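Local coordinates for protein Amy13K (Eubacterium rectale DSM 17629, PDB 6B3P) that binds malto-oligosaccharides through two family 26 carbohydrate-binding modules, probably helping a surface-anchored gut alpha-amylase hold starch, at residues K95-L108 and V180-T194. Residues are numbered along the deposited sequence; the frame is centred on the assembly and turned at random.
Sequences KPADWKYVTTIHYL and VSVTSTSTELWVTGT. With EDO (1,2-ethanediol), chain J.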
ATOM      1  N   LYS A  95     -14.110  -7.588   0.405  1.00 23.70           N
ATOM      2  CA  LYS A  95     -13.997  -6.220  -0.092  1.00 24.43           C
ATOM      3  C   LYS A  95     -15.377  -5.628  -0.372  1.00 27.26           C
ATOM      4  O   LYS A  95     -16.196  -6.269  -1.027  1.00 27.85           O
ATOM      5  CB  LYS A  95     -13.149  -6.184  -1.367  1.00 28.85           C
ATOM      6  CG  LYS A  95     -12.934  -4.788  -1.949  1.00 24.51           C
ATOM      7  CD  LYS A  95     -12.307  -4.837  -3.341  1.00 29.66           C
ATOM      8  CE  LYS A  95     -13.285  -5.339  -4.401  1.00 32.44           C
ATOM      9  NZ  LYS A  95     -14.403  -4.386  -4.652  1.00 29.61           N
ATOM     10  N   PRO A  96     -15.647  -4.410   0.125  1.00 26.92           N
ATOM     11  CA  PRO A  96     -16.919  -3.791  -0.265  1.00 31.93           C
ATOM     12  C   PRO A  96     -16.991  -3.584  -1.776  1.00 32.36           C
ATOM     13  O   PRO A  96     -15.969  -3.337  -2.415  1.00 28.25           O
ATOM     14  CB  PRO A  96     -16.914  -2.455   0.481  1.00 27.96           C
ATOM     15  CG  PRO A  96     -15.968  -2.649   1.616  1.00 27.39           C
ATOM     16  CD  PRO A  96     -14.926  -3.611   1.132  1.00 25.33           C
ATOM     17  N   ALA A  97     -18.193  -3.680  -2.329  1.00 28.95           N
ATOM     18  CA  ALA A  97     -18.382  -3.734  -3.777  1.00 35.27           C
ATOM     19  C   ALA A  97     -17.760  -2.562  -4.545  1.00 34.46           C
ATOM     20  O   ALA A  97     -17.200  -2.752  -5.624  1.00 40.94           O
ATOM     21  CB  ALA A  97     -19.864  -3.814  -4.087  1.00 37.76           C
ATOM     22  N   ASP A  98     -17.853  -1.369  -3.961  0.55 31.19           N
ATOM     23  CA  ASP A  98     -17.466  -0.128  -4.627  0.55 35.70           C
ATOM     24  C   ASP A  98     -15.965   0.160  -4.572  0.55 36.14           C
ATOM     25  O   ASP A  98     -15.484   1.083  -5.229  0.55 40.38           O
ATOM     26  CB  ASP A  98     -18.224   1.048  -4.004  0.55 34.30           C
ATOM     27  CG  ASP A  98     -17.964   1.184  -2.512  0.55 38.16           C
ATOM     28  OD1 ASP A  98     -18.425   0.314  -1.741  0.55 34.45           O
ATOM     29  OD2 ASP A  98     -17.301   2.163  -2.110  0.55 41.58           O
ATOM     30  N   TRP A  99     -15.227  -0.630  -3.797  1.00 29.67           N
ATOM     31  CA  TRP A  99     -13.792  -0.404  -3.618  1.00 28.38           C
ATOM     32  C   TRP A  99     -12.998  -0.937  -4.809  1.00 26.81           C
ATOM     33  O   TRP A  99     -13.322  -1.989  -5.363  1.00 28.16           O
ATOM     34  CB  TRP A  99     -13.288  -1.061  -2.332  1.00 29.35           C
ATOM     35  CG  TRP A  99     -13.671  -0.335  -1.073  1.00 32.71           C
ATOM     36  CD1 TRP A  99     -14.913   0.119  -0.731  1.00 33.23           C
ATOM     37  CD2 TRP A  99     -12.805   0.008   0.019  1.00 29.74           C
ATOM     38  NE1 TRP A  99     -14.873   0.723   0.504  1.00 36.01           N
ATOM     39  CE2 TRP A  99     -13.591   0.667   0.985  1.00 33.81           C
ATOM     40  CE3 TRP A  99     -11.442  -0.181   0.273  1.00 29.39           C
ATOM     41  CZ2 TRP A  99     -13.060   1.141   2.184  1.00 31.54           C
ATOM     42  CZ3 TRP A  99     -10.916   0.293   1.464  1.00 30.54           C
ATOM     43  CH2 TRP A  99     -11.724   0.943   2.405  1.00 31.11           C
ATOM     44  N   LYS A 100     -11.963  -0.197  -5.196  1.00 34.06           N
ATOM     45  CA  LYS A 100     -11.034  -0.627  -6.238  1.00 32.06           C
ATOM     46  C   LYS A 100      -9.681  -0.972  -5.630  1.00 31.81           C
ATOM     47  O   LYS A 100      -9.425  -0.683  -4.459  1.00 26.75           O
ATOM     48  CB  LYS A 100     -10.850   0.461  -7.296  1.00 31.22           C
ATOM     49  CG  LYS A 100     -12.131   1.003  -7.884  1.00 36.13           C
ATOM     50  CD  LYS A 100     -12.734   0.042  -8.885  1.00 50.63           C
ATOM     51  CE  LYS A 100     -13.893   0.683  -9.636  1.00 50.36           C
ATOM     52  NZ  LYS A 100     -13.486   1.931 -10.345  1.00 48.35           N
ATOM     53  N   TYR A 101      -8.818  -1.579  -6.437  1.00 33.97           N
ATOM     54  CA  TYR A 101      -7.441  -1.841  -6.035  1.00 30.02           C
ATOM     55  C   TYR A 101      -6.536  -0.754  -6.582  1.00 29.30           C
ATOM     56  O   TYR A 101      -6.256  -0.705  -7.779  1.00 31.72           O
ATOM     57  CB  TYR A 101      -6.994  -3.217  -6.518  1.00 28.01           C
ATOM     58  CG  TYR A 101      -7.723  -4.324  -5.808  1.00 29.22           C
ATOM     59  CD1 TYR A 101      -8.915  -4.825  -6.308  1.00 27.63           C
ATOM     60  CD2 TYR A 101      -7.235  -4.849  -4.620  1.00 31.42           C
ATOM     61  CE1 TYR A 101      -9.592  -5.829  -5.655  1.00 29.03           C
ATOM     62  CE2 TYR A 101      -7.907  -5.852  -3.957  1.00 26.38           C
ATOM     63  CZ  TYR A 101      -9.088  -6.337  -4.477  1.00 31.82           C
ATOM     64  OH  TYR A 101      -9.762  -7.341  -3.824  1.00 37.60           O
ATOM     65  N   VAL A 102      -6.082   0.113  -5.685  1.00 28.86           N
ATOM     66  CA  VAL A 102      -5.296   1.282  -6.055  1.00 31.83           C
ATOM     67  C   VAL A 102      -3.846   1.085  -5.645  1.00 36.83           C
ATOM     68  O   VAL A 102      -3.510   1.136  -4.460  1.00 33.25           O
ATOM     69  CB  VAL A 102      -5.848   2.559  -5.397  1.00 29.77           C
ATOM     70  CG1 VAL A 102      -5.103   3.789  -5.900  1.00 33.45           C
ATOM     71  CG2 VAL A 102      -7.333   2.688  -5.670  1.00 37.51           C
ATOM     72  N   THR A 103      -2.992   0.863  -6.639  1.00 29.17           N
ATOM     73  CA  THR A 103      -1.581   0.599  -6.401  1.00 29.38           C
ATOM     74  C   THR A 103      -0.755   1.837  -6.728  1.00 31.36           C
ATOM     75  O   THR A 103      -0.751   2.314  -7.863  1.00 32.82           O
ATOM     76  CB  THR A 103      -1.088  -0.596  -7.235  1.00 30.23           C
ATOM     77  OG1 THR A 103      -1.944  -1.724  -7.004  1.00 31.77           O
ATOM     78  CG2 THR A 103       0.338  -0.968  -6.858  1.00 27.95           C
ATOM     79  N   THR A 104      -0.068   2.354  -5.714  1.00 31.31           N
ATOM     80  CA  THR A 104       0.761   3.546  -5.852  1.00 31.85           C
ATOM     81  C   THR A 104       2.234   3.164  -5.832  1.00 33.35           C
ATOM     82  O   THR A 104       2.688   2.479  -4.917  1.00 32.65           O
ATOM     83  CB  THR A 104       0.482   4.559  -4.723  1.00 39.48           C
ATOM     84  OG1 THR A 104      -0.916   4.873  -4.698  1.00 32.39           O
ATOM     85  CG2 THR A 104       1.292   5.842  -4.922  1.00 38.27           C
ATOM     86  N   ILE A 105       2.974   3.606  -6.843  1.00 36.06           N
ATOM     87  CA  ILE A 105       4.397   3.295  -6.943  1.00 39.46           C
ATOM     88  C   ILE A 105       5.218   4.572  -7.081  1.00 34.22           C
ATOM     89  O   ILE A 105       5.005   5.365  -8.001  1.00 36.93           O
ATOM     90  CB  ILE A 105       4.690   2.364  -8.134  1.00 36.18           C
ATOM     91  CG1 ILE A 105       3.798   1.120  -8.072  1.00 34.50           C
ATOM     92  CG2 ILE A 105       6.158   1.948  -8.135  1.00 37.37           C
ATOM     93  CD1 ILE A 105       3.791   0.294  -9.345  1.00 36.16           C
ATOM     94  N   HIS A 106       6.154   4.757  -6.154  1.00 32.73           N
ATOM     95  CA  HIS A 106       7.038   5.915  -6.147  1.00 39.71           C
ATOM     96  C   HIS A 106       8.400   5.546  -6.722  1.00 37.53           C
ATOM     97  O   HIS A 106       8.986   4.535  -6.333  1.00 36.79           O
ATOM     98  CB  HIS A 106       7.210   6.456  -4.725  1.00 41.51           C
ATOM     99  CG  HIS A 106       5.918   6.729  -4.020  1.00 45.48           C
ATOM    100  ND1 HIS A 106       5.050   7.725  -4.415  1.00 40.04           N
ATOM    101  CD2 HIS A 106       5.350   6.145  -2.938  1.00 36.27           C
ATOM    102  CE1 HIS A 106       4.003   7.739  -3.610  1.00 43.59           C
ATOM    103  NE2 HIS A 106       4.161   6.789  -2.705  1.00 40.46           N
ATOM    104  N   TYR A 107       8.899   6.361  -7.647  1.00 39.33           N
ATOM    105  CA  TYR A 107      10.230   6.154  -8.209  1.00 43.95           C
ATOM    106  C   TYR A 107      11.146   7.346  -7.963  1.00 42.07           C
ATOM    107  O   TYR A 107      10.781   8.491  -8.227  1.00 42.08           O
ATOM    108  CB  TYR A 107      10.155   5.883  -9.708  1.00 46.77           C
ATOM    109  CG  TYR A 107      11.514   5.641 -10.316  1.00 46.57           C
ATOM    110  CD1 TYR A 107      12.266   4.531  -9.954  1.00 43.58           C
ATOM    111  CD2 TYR A 107      12.053   6.525 -11.242  1.00 47.42           C
ATOM    112  CE1 TYR A 107      13.514   4.303 -10.499  1.00 44.23           C
ATOM    113  CE2 TYR A 107      13.302   6.306 -11.794  1.00 47.51           C
ATOM    114  CZ  TYR A 107      14.027   5.195 -11.419  1.00 49.18           C
ATOM    115  OH  TYR A 107      15.268   4.972 -11.967  1.00 52.40           O
ATOM    116  N   LEU A 108      12.344   7.055  -7.472  1.00 46.60           N
ATOM    117  CA  LEU A 108      13.352   8.074  -7.221  1.00 50.25           C
ATOM    118  C   LEU A 108      14.236   8.273  -8.445  1.00 47.62           C
ATOM    119  O   LEU A 108      15.140   7.478  -8.702  1.00 43.60           O
ATOM    120  CB  LEU A 108      14.213   7.686  -6.022  1.00 50.79           C
ATOM    121  CG  LEU A 108      15.381   8.615  -5.692  1.00 48.77           C
ATOM    122  CD1 LEU A 108      14.884  10.006  -5.347  1.00 48.66           C
ATOM    123  CD2 LEU A 108      16.184   8.031  -4.550  1.00 42.28           C
ATOM    124  N   VAL A 180       5.055  -6.236  -9.584  1.00 30.72           N
ATOM    125  CA  VAL A 180       4.197  -5.702  -8.533  1.00 30.23           C
ATOM    126  C   VAL A 180       3.221  -6.755  -8.023  1.00 29.12           C
ATOM    127  O   VAL A 180       2.348  -7.214  -8.759  1.00 29.69           O
ATOM    128  CB  VAL A 180       3.404  -4.470  -9.035  1.00 30.94           C
ATOM    129  CG1 VAL A 180       2.483  -3.922  -7.944  1.00 29.20           C
ATOM    130  CG2 VAL A 180       4.361  -3.390  -9.522  1.00 32.88           C
ATOM    131  N   SER A 181       3.387  -7.138  -6.761  1.00 32.68           N
ATOM    132  CA  SER A 181       2.408  -7.971  -6.074  1.00 29.26           C
ATOM    133  C   SER A 181       1.388  -7.087  -5.369  1.00 30.15           C
ATOM    134  O   SER A 181       1.725  -6.371  -4.426  1.00 30.21           O
ATOM    135  CB  SER A 181       3.087  -8.901  -5.066  1.00 29.99           C
ATOM    136  OG  SER A 181       3.930  -9.835  -5.717  1.00 47.37           O
ATOM    137  N   VAL A 182       0.145  -7.132  -5.836  1.00 31.81           N
ATOM    138  CA  VAL A 182      -0.938  -6.383  -5.205  1.00 24.15           C
ATOM    139  C   VAL A 182      -1.442  -7.169  -3.999  1.00 25.63           C
ATOM    140  O   VAL A 182      -2.053  -8.227  -4.147  1.00 32.53           O
ATOM    141  CB  VAL A 182      -2.095  -6.109  -6.194  1.00 26.90           C
ATOM    142  CG1 VAL A 182      -3.192  -5.290  -5.525  1.00 31.68           C
ATOM    143  CG2 VAL A 182      -1.571  -5.385  -7.434  1.00 29.16           C
ATOM    144  N   THR A 183      -1.173  -6.642  -2.807  1.00 24.30           N
ATOM    145  CA  THR A 183      -1.466  -7.335  -1.556  1.00 26.37           C
ATOM    146  C   THR A 183      -2.660  -6.731  -0.821  1.00 27.96           C
ATOM    147  O   THR A 183      -3.065  -7.228   0.229  1.00 27.03           O
ATOM    148  CB  THR A 183      -0.242  -7.312  -0.620  1.00 25.78           C
ATOM    149  OG1 THR A 183       0.193  -5.958  -0.434  1.00 29.76           O
ATOM    150  CG2 THR A 183       0.896  -8.134  -1.214  1.00 35.35           C
ATOM    151  N   SER A 184      -3.221  -5.660  -1.373  1.00 26.75           N
ATOM    152  CA  SER A 184      -4.367  -4.998  -0.760  1.00 24.30           C
ATOM    153  C   SER A 184      -4.952  -3.961  -1.710  1.00 30.82           C
ATOM    154  O   SER A 184      -4.408  -3.721  -2.787  1.00 26.72           O
ATOM    155  CB  SER A 184      -3.963  -4.328   0.552  1.00 27.52           C
ATOM    156  OG  SER A 184      -3.309  -3.096   0.311  1.00 28.91           O
ATOM    157  N   THR A 185      -6.056  -3.342  -1.301  1.00 25.90           N
ATOM    158  CA  THR A 185      -6.712  -2.320  -2.111  1.00 25.72           C
ATOM    159  C   THR A 185      -5.940  -0.998  -2.130  1.00 24.64           C
ATOM    160  O   THR A 185      -6.279  -0.088  -2.886  1.00 27.81           O
ATOM    161  CB  THR A 185      -8.143  -2.046  -1.608  1.00 27.61           C
ATOM    162  OG1 THR A 185      -8.113  -1.745  -0.206  1.00 25.71           O
ATOM    163  CG2 THR A 185      -9.036  -3.254  -1.840  1.00 23.64           C
ATOM    164  N   SER A 186      -4.913  -0.893  -1.293  1.00 24.30           N
ATOM    165  CA  SER A 186      -4.089   0.315  -1.235  1.00 28.25           C
ATOM    166  C   SER A 186      -2.607  -0.039  -1.111  1.00 32.32           C
ATOM    167  O   SER A 186      -1.918   0.415  -0.197  1.00 28.46           O
ATOM    168  CB  SER A 186      -4.523   1.203  -0.069  1.00 32.49           C
ATOM    169  OG  SER A 186      -4.440   0.502   1.161  1.00 28.69           O
ATOM    170  N   THR A 187      -2.125  -0.853  -2.044  1.00 29.80           N
ATOM    171  CA  THR A 187      -0.730  -1.275  -2.059  1.00 30.41           C
ATOM    172  C   THR A 187       0.176  -0.111  -2.450  1.00 29.00           C
ATOM    173  O   THR A 187      -0.112   0.616  -3.401  1.00 27.22           O
ATOM    174  CB  THR A 187      -0.509  -2.445  -3.037  1.00 28.88           C
ATOM    175  OG1 THR A 187      -1.343  -3.546  -2.664  1.00 27.88           O
ATOM    176  CG2 THR A 187       0.953  -2.898  -3.042  1.00 32.62           C
ATOM    177  N   GLU A 188       1.269   0.055  -1.712  1.00 27.77           N
ATOM    178  CA  GLU A 188       2.209   1.140  -1.960  1.00 32.84           C
ATOM    179  C   GLU A 188       3.644   0.617  -2.018  1.00 31.22           C
ATOM    180  O   GLU A 188       4.055  -0.181  -1.174  1.00 32.80           O
ATOM    181  CB  GLU A 188       2.080   2.214  -0.879  1.00 37.13           C
ATOM    182  CG  GLU A 188       2.856   3.490  -1.177  1.00 41.65           C
ATOM    183  CD  GLU A 188       2.602   4.579  -0.155  1.00 47.63           C
ATOM    184  OE1 GLU A 188       2.146   4.257   0.962  1.00 50.89           O
ATOM    185  OE2 GLU A 188       2.855   5.761  -0.471  1.00 51.02           O
ATOM    186  N   LEU A 189       4.396   1.074  -3.015  1.00 38.70           N
ATOM    187  CA  LEU A 189       5.778   0.640  -3.210  1.00 37.86           C
ATOM    188  C   LEU A 189       6.708   1.819  -3.492  1.00 33.69           C
ATOM    189  O   LEU A 189       6.272   2.863  -3.976  1.00 35.08           O
ATOM    190  CB  LEU A 189       5.864  -0.361  -4.363  1.00 37.15           C
ATOM    191  CG  LEU A 189       5.050  -1.646  -4.214  1.00 41.44           C
ATOM    192  CD1 LEU A 189       4.999  -2.387  -5.539  1.00 40.76           C
ATOM    193  CD2 LEU A 189       5.639  -2.531  -3.129  1.00 36.98           C
ATOM    194  N   TRP A 190       7.989   1.637  -3.178  1.00 39.20           N
ATOM    195  CA  TRP A 190       9.026   2.620  -3.475  1.00 41.19           C
ATOM    196  C   TRP A 190      10.135   1.958  -4.285  1.00 35.80           C
ATOM    197  O   TRP A 190      10.601   0.873  -3.932  1.00 37.38           O
ATOM    198  CB  TRP A 190       9.596   3.217  -2.188  1.00 45.80           C
ATOM    199  CG  TRP A 190       8.621   4.047  -1.418  1.00 40.49           C
ATOM    200  CD1 TRP A 190       8.491   5.405  -1.459  1.00 44.70           C
ATOM    201  CD2 TRP A 190       7.640   3.578  -0.487  1.00 42.44           C
ATOM    202  NE1 TRP A 190       7.489   5.810  -0.611  1.00 47.83           N
ATOM    203  CE2 TRP A 190       6.951   4.707  -0.001  1.00 50.53           C
ATOM    204  CE3 TRP A 190       7.278   2.312  -0.016  1.00 43.29           C
ATOM    205  CZ2 TRP A 190       5.919   4.608   0.930  1.00 46.39           C
ATOM    206  CZ3 TRP A 190       6.253   2.217   0.911  1.00 43.84           C
ATOM    207  CH2 TRP A 190       5.587   3.358   1.373  1.00 39.57           C
ATOM    208  N   VAL A 191      10.560   2.610  -5.364  1.00 39.02           N
ATOM    209  CA  VAL A 191      11.575   2.045  -6.250  1.00 45.32           C
ATOM    210  C   VAL A 191      12.745   3.004  -6.449  1.00 38.54           C
ATOM    211  O   VAL A 191      12.555   4.208  -6.621  1.00 38.80           O
ATOM    212  CB  VAL A 191      10.979   1.682  -7.626  1.00 41.24           C
ATOM    213  CG1 VAL A 191      12.012   0.960  -8.490  1.00 44.87           C
ATOM    214  CG2 VAL A 191       9.734   0.819  -7.456  1.00 42.88           C
ATOM    215  N   THR A 192      13.955   2.453  -6.411  1.00 47.47           N
ATOM    216  CA  THR A 192      15.171   3.213  -6.680  1.00 52.79           C
ATOM    217  C   THR A 192      16.088   2.452  -7.628  1.00 51.46           C
ATOM    218  O   THR A 192      16.029   1.226  -7.713  1.00 45.33           O
ATOM    219  CB  THR A 192      15.950   3.518  -5.387  1.00 49.80           C
ATOM    220  OG1 THR A 192      16.347   2.289  -4.766  1.00 50.35           O
ATOM    221  CG2 THR A 192      15.099   4.324  -4.420  1.00 47.51           C
ATOM    222  N   GLY A 193      16.938   3.189  -8.335  1.00 54.74           N
ATOM    223  CA  GLY A 193      17.967   2.589  -9.162  1.00 54.89           C
ATOM    224  C   GLY A 193      17.586   2.486 -10.623  1.00 56.97           C
ATOM    225  O   GLY A 193      16.550   2.997 -11.047  1.00 46.10           O
ATOM    226  N   THR A 194      18.444   1.823 -11.390  1.00 56.98           N
ATOM    227  CA  THR A 194      18.215   1.588 -12.808  1.00 54.05           C
ATOM    228  C   THR A 194      18.586   0.141 -13.117  1.00 55.43           C
ATOM    229  O   THR A 194      18.782  -0.654 -12.196  1.00 50.74           O
ATOM    230  CB  THR A 194      19.030   2.562 -13.684  1.00 55.76           C
ATOM    231  OG1 THR A 194      20.411   2.512 -13.306  1.00 64.99           O
ATOM    232  CG2 THR A 194      18.511   3.984 -13.516  1.00 50.45           C
TER
HETATM  233  C1  EDO J 411     -11.373   4.373  -4.832  1.00 56.61           C
HETATM  234  O1  EDO J 411     -11.917   3.059  -5.019  1.00 51.69           O
HETATM  235  C2  EDO J 411     -10.396   4.682  -5.960  1.00 58.63           C
HETATM  236  O2  EDO J 411     -11.066   4.678  -7.226  1.00 68.17           O
HETATM  237  O   HOH W   1      -3.561  -1.712  -4.425  1.00 29.37           O
HETATM  238  O   HOH W   2      17.141   5.957  -7.837  1.00 49.93           O
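Ile105 touches two valines with different branches: CG2 meets Val191 CG2 at 3.8 Å, and CD1 reaches Val180 CG2 at 3.7 Å. Branched aliphatics suit this buried face, which Cys165 and Phe167 of strand 163-168 cover. Farther along, with chi1 at -179°, the ring of Tyr107 swings away from its own backbone N and runs past Val191 CG1; its OH gives a short 2.5 Å hydrogen bond to Gly193 O, lying at the ring edge. A phenylalanine here would probably keep the packing on Val191 but leave that carbonyl without its hydroxyl donor, weakening the hold on the segment after strand 188-192.

Back toward the start of strand 101-108, still on the Ile105 side, a water joins Thr103 OG1, Ser184 O and Thr187 N. On the other face, His106 sets CD2 3.2 Å from Trp190 NE1, over the indole face, the ring planes inclined at 36°. Its NE2 donates to Glu188 OE2 (2.8 Å), in the imidazole plane and on the anti lone pair, while ND1 bonds Asp152; two carboxylates fix the ring's rotation and would favour a protonated histidine. Parallel backbone pairing from Thr104 with Glu188 to Tyr107 with Val191 joins strands 101-108 and 188-192, the central pair of one sheet in a beta-sandwich, as in starch-binding CBM26 modules.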